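Blood group a-and b-cleaving endo-beta-galactosidase (Streptococcus pneumoniae, PDB 2YGL) probably cleaves blood group A and B antigen glycans as a family 98 glycoside hydrolase, the tandem CBM51 modules of this fragment probably binding carbohydrate. Local coordinates at residues I106-E109 / V114-S117; S119-E124 / Q131-S136. All blocks are in the same frame, centred on the assembly; numbering follows the deposited sequence.

Contact 1: residues I106-E109 / V114-S117; sequences IEIE and VVYS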
loop_
_atom_site.group_PDB
_atom_site.type_symbol
_atom_site.label_atom_id
_atom_site.label_comp_id
_atom_site.label_asym_id
_atom_site.label_seq_id
_atom_site.Cartn_x
_atom_site.Cartn_y
_atom_site.Cartn_z
ATOM N N ILE A 106 -1.895 24.625 18.827
ATOM C CA ILE A 106 -1.261 23.914 17.720
ATOM C C ILE A 106 -2.288 22.967 17.101
ATOM O O ILE A 106 -2.949 22.207 17.815
ATOM C CB ILE A 106 0.006 23.126 18.162
ATOM C CG1 ILE A 106 1.077 24.082 18.705
ATOM C CG2 ILE A 106 0.570 22.305 16.993
ATOM C CD1 ILE A 106 2.228 23.395 19.437
ATOM N N GLU A 107 -2.420 23.024 15.779
ATOM C CA GLU A 107 -3.361 22.169 15.063
ATOM C C GLU A 107 -2.702 21.391 13.933
ATOM O O GLU A 107 -1.701 21.827 13.360
ATOM C CB GLU A 107 -4.513 22.995 14.486
ATOM C CG GLU A 107 -5.465 23.582 15.513
ATOM C CD GLU A 107 -6.487 24.525 14.894
ATOM O OE1 GLU A 107 -6.343 24.886 13.703
ATOM O OE2 GLU A 107 -7.440 24.907 15.606
ATOM N N ILE A 108 -3.277 20.229 13.628
ATOM C CA ILE A 108 -2.944 19.486 12.419
ATOM C C ILE A 108 -4.198 19.416 11.557
ATOM O O ILE A 108 -5.277 19.050 12.036
ATOM C CB ILE A 108 -2.393 18.066 12.722
ATOM C CG1 ILE A 108 -1.175 18.130 13.663
ATOM C CG2 ILE A 108 -2.055 17.317 11.424
ATOM C CD1 ILE A 108 0.044 18.887 13.115
ATOM N N GLU A 109 -4.045 19.791 10.291
ATOM C CA GLU A 109 -5.153 19.883 9.355
ATOM C C GLU A 109 -4.866 19.031 8.124
ATOM O O GLU A 109 -3.753 19.053 7.594
ATOM C CB GLU A 109 -5.356 21.347 8.954
ATOM C CG GLU A 109 -6.567 21.632 8.083
ATOM C CD GLU A 109 -6.771 23.121 7.851
ATOM O OE1 GLU A 109 -6.995 23.858 8.835
ATOM O OE2 GLU A 109 -6.706 23.556 6.683
ATOM N N VAL A 114 -9.627 19.919 10.476
ATOM C CA VAL A 114 -8.804 19.846 11.682
ATOM C C VAL A 114 -8.854 18.420 12.225
ATOM O O VAL A 114 -9.904 17.953 12.673
ATOM C CB VAL A 114 -9.264 20.857 12.767
ATOM C CG1 VAL A 114 -8.472 20.672 14.058
ATOM C CG2 VAL A 114 -9.132 22.288 12.258
ATOM N N VAL A 115 -7.720 17.729 12.166
ATOM C CA VAL A 115 -7.647 16.338 12.624
ATOM C C VAL A 115 -7.013 16.209 14.011
ATOM O O VAL A 115 -7.120 15.165 14.658
ATOM C CB VAL A 115 -6.961 15.404 11.589
ATOM C CG1 VAL A 115 -7.851 15.239 10.359
ATOM C CG2 VAL A 115 -5.575 15.917 11.202
ATOM N N TYR A 116 -6.358 17.280 14.452
ATOM C CA TYR A 116 -5.883 17.405 15.826
ATOM C C TYR A 116 -5.869 18.869 16.253
ATOM O O TYR A 116 -5.482 19.750 15.482
ATOM C CB TYR A 116 -4.487 16.793 16.011
ATOM C CG TYR A 116 -3.866 17.133 17.354
ATOM C CD1 TYR A 116 -3.112 18.298 17.521
ATOM C CD2 TYR A 116 -4.055 16.309 18.461
ATOM C CE1 TYR A 116 -2.555 18.626 18.754
ATOM C CE2 TYR A 116 -3.502 16.629 19.698
ATOM C CZ TYR A 116 -2.755 17.788 19.834
ATOM O OH TYR A 116 -2.205 18.110 21.049
ATOM N N SER A 117 -6.290 19.112 17.491
ATOM C CA SER A 117 -6.169 20.424 18.112
ATOM C C SER A 117 -5.716 20.267 19.556
ATOM O O SER A 117 -6.235 19.424 20.288
ATOM C CB SER A 117 -7.497 21.183 18.057
ATOM O OG SER A 117 -7.361 22.470 18.635
#
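The phenol ring of Y116 stands obliquely to its two neighbours across the strands, the carbonyl oxygen of I106, 3.7 Å from Y116 CE1, and CG1 of I108. With CG anti to the backbone N (chi1 169°), the ring reaches back along its partner strand toward I106, while its stem packs against I108, CB to CB 4.1 Å. I135 and V137 of strand 133-138 and I87 of strand 82-87 also touch the tyrosine side chain. On the other side of the sheet lies a second flat group, the carboxylate of E107, whose OE1 is 4.1 Å from V114 CG2 and whose OE2 is salt-bridged to R105; CG of the same residue rests 3.8 Å from S117 OG. This antiparallel hairpin, formed by strands 105-110 and 113-117, contains a classic beta bulge, with two residues, V115 and Y116, set opposite the single I108. The oxygen of I108 consequently takes two amides, V115 N at 2.8 Å, in the carbonyl plane, and Y116 N at 3.2 Å, tilted from it by 16°. The return bond, I108 N to Y116 O, is 2.9 Å long. The extra residue also brings V115 CG2 to 3.8 Å from CG2 of I108. E109 turns its carboxylate to the same side as E107, where OE1 is salt-bridged to K149 of the adjacent strand 145-151.

Contact 2: residues S119-E124 / Q131-S136; sequences SVTNPE and QAQFIS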
loop_
_atom_site.group_PDB
_atom_site.type_symbol
_atom_site.label_atom_id
_atom_site.label_comp_id
_atom_site.label_asym_id
_atom_site.label_seq_id
_atom_site.Cartn_x
_atom_site.Cartn_y
_atom_site.Cartn_z
ATOM N N SER A 119 -6.287 22.289 21.840
ATOM C CA SER A 119 -7.307 22.934 22.682
ATOM C C SER A 119 -7.981 21.978 23.658
ATOM O O SER A 119 -8.367 22.379 24.757
ATOM C CB SER A 119 -8.382 23.588 21.814
ATOM O OG SER A 119 -7.820 24.560 20.960
ATOM N N VAL A 120 -8.124 20.723 23.238
ATOM C CA VAL A 120 -8.795 19.681 24.016
ATOM C C VAL A 120 -8.080 19.421 25.348
ATOM O O VAL A 120 -8.696 19.469 26.417
ATOM C CB VAL A 120 -8.921 18.363 23.189
ATOM C CG1 VAL A 120 -9.597 17.257 23.998
ATOM C CG2 VAL A 120 -9.680 18.614 21.894
ATOM N N THR A 121 -6.776 19.167 25.275
ATOM C CA THR A 121 -5.980 18.853 26.461
ATOM C C THR A 121 -5.296 20.091 27.050
ATOM O O THR A 121 -4.994 20.130 28.244
ATOM C CB THR A 121 -4.914 17.777 26.153
ATOM O OG1 THR A 121 -4.037 18.256 25.126
ATOM C CG2 THR A 121 -5.568 16.477 25.691
ATOM N N ASN A 122 -5.055 21.092 26.204
ATOM C CA ASN A 122 -4.355 22.315 26.604
ATOM C C ASN A 122 -5.117 23.573 26.185
ATOM O O ASN A 122 -4.700 24.261 25.247
ATOM C CB ASN A 122 -2.945 22.358 25.993
ATOM C CG ASN A 122 -2.041 21.247 26.498
ATOM O OD1 ASN A 122 -1.182 21.475 27.349
ATOM N ND2 ASN A 122 -2.217 20.045 25.963
ATOM N N PRO A 123 -6.235 23.886 26.876
ATOM C CA PRO A 123 -7.040 25.061 26.517
ATOM C C PRO A 123 -6.278 26.378 26.652
ATOM O O PRO A 123 -6.541 27.322 25.909
ATOM C CB PRO A 123 -8.196 25.016 27.522
ATOM C CG PRO A 123 -7.679 24.204 28.662
ATOM C CD PRO A 123 -6.815 23.168 28.025
ATOM N N GLU A 124 -5.343 26.430 27.598
ATOM C CA GLU A 124 -4.531 27.626 27.826
ATOM C C GLU A 124 -3.283 27.645 26.935
ATOM O O GLU A 124 -2.562 28.647 26.876
ATOM C CB GLU A 124 -4.185 27.781 29.321
ATOM C CG GLU A 124 -3.291 26.689 29.942
ATOM C CD GLU A 124 -3.988 25.342 30.115
ATOM O OE1 GLU A 124 -4.050 24.572 29.131
ATOM O OE2 GLU A 124 -4.467 25.047 31.235
ATOM N N GLN A 131 4.863 20.266 29.227
ATOM C CA GLN A 131 5.376 18.991 28.741
ATOM C C GLN A 131 4.801 18.657 27.363
ATOM O O GLN A 131 3.693 19.082 27.027
ATOM C CB GLN A 131 5.091 17.875 29.749
ATOM C CG GLN A 131 5.836 18.041 31.076
ATOM C CD GLN A 131 5.585 16.907 32.054
ATOM O OE1 GLN A 131 4.656 16.112 31.886
ATOM N NE2 GLN A 131 6.423 16.824 33.083
ATOM N N ALA A 132 5.572 17.912 26.574
ATOM C CA ALA A 132 5.227 17.616 25.182
ATOM C C ALA A 132 3.941 16.805 25.037
ATOM O O ALA A 132 3.648 15.944 25.864
ATOM C CB ALA A 132 6.379 16.896 24.502
ATOM N N GLN A 133 3.177 17.096 23.987
ATOM C CA GLN A 133 2.025 16.279 23.615
ATOM C C GLN A 133 2.370 15.431 22.397
ATOM O O GLN A 133 2.968 15.928 21.439
ATOM C CB GLN A 133 0.801 17.150 23.314
ATOM C CG GLN A 133 0.174 17.823 24.537
ATOM C CD GLN A 133 -0.595 16.855 25.429
ATOM O OE1 GLN A 133 -1.004 15.776 24.999
ATOM N NE2 GLN A 133 -0.804 17.249 26.677
ATOM N N PHE A 134 1.995 14.154 22.445
ATOM C CA PHE A 134 2.196 13.233 21.328
ATOM C C PHE A 134 0.951 13.187 20.451
ATOM O O PHE A 134 -0.160 12.982 20.947
ATOM C CB PHE A 134 2.544 11.827 21.841
ATOM C CG PHE A 134 2.738 10.800 20.749
ATOM C CD1 PHE A 134 3.815 10.889 19.868
ATOM C CD2 PHE A 134 1.852 9.735 20.617
ATOM C CE1 PHE A 134 3.998 9.940 18.864
ATOM C CE2 PHE A 134 2.025 8.776 19.616
ATOM C CZ PHE A 134 3.102 8.879 18.738
ATOM N N ILE A 135 1.146 13.393 19.153
ATOM C CA ILE A 135 0.060 13.349 18.182
ATOM C C ILE A 135 0.158 12.071 17.356
ATOM O O ILE A 135 1.231 11.729 16.846
ATOM C CB ILE A 135 0.079 14.577 17.222
ATOM C CG1 ILE A 135 0.010 15.894 18.004
ATOM C CG2 ILE A 135 -1.071 14.497 16.209
ATOM C CD1 ILE A 135 0.267 17.125 17.154
ATOM N N SER A 136 -0.964 11.367 17.240
ATOM C CA SER A 136 -1.084 10.238 16.327
ATOM C C SER A 136 -2.459 10.282 15.668
ATOM O O SER A 136 -3.474 9.981 16.302
ATOM C CB SER A 136 -0.861 8.913 17.056
ATOM O OG SER A 136 -0.701 7.854 16.132
HETATM O O HOH W 1 1.005 19.213 27.770
#
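The loop that leaves edge strand 113-117 and leads to strand 133-138 folds back on the start of that strand, where T121 and N122 meet Q133. It is a connection between the two sheets of a beta sandwich, and polar side chains make the meeting. Q133 turns its chain about the CB-CG bond (chi2 -73°), bringing the amide over to the loop instead of along the strand. N122 reaches in from the loop to meet it, its ND2 lying 3.6 Å from both CG and CD of Q133, and the two amide planes stand 74° apart, far from a flat stack. Beside them T121 OG1 lies 3.7 Å from Q133 CD, the threonine running alongside the glutamine but pointing the other way.

N122 has further polar partners. Its ND2 gives a weak hydrogen bond to OG1 of the preceding T121, 2.7 Å long but strongly bent, with 124° at the hydrogen. At the other end of the amide, N122 OD1 accepts from a water at 3.2 Å, and that water donates its second proton to the backbone oxygen of Q131, 2.8 Å away. One water thus bridges the loop to the residues just ahead of the strand, and N122, although buried, has both ends of its amide engaged. T130 touches N122 as well, and Q133 also touches F126, while its backbone pairs with I87 in the neighbouring strand. A loop crossing in this way from the edge of one sheet to a strand of the other is a usual sandwich connection, consistent with the beta-sandwich fold of CBM51 modules.

Contact 1 and contact 2 follow in series along the chain: the hairpin 106-109/114-117 is complete before the loop contact 119-124/131-136 begins, with centres 10 Å apart in the first NPCBM/NEW2 domain. The hairpin lies at the margin of the five-stranded sheet, whereas strand 133-138 belongs to the other sheet of the sandwich. In the interior between the sheets, I135 CD1 lies 3.6 Å from Y116 CE1 and 3.9 Å from I108 CG1. Separately, Q133 CB packs beside Y116 OH. S117 and S119 share a hydroxyl hydrogen bond where hairpin becomes loop. The two contacts together show how a sandwich joins its layers through both a chain connection and an apolar core.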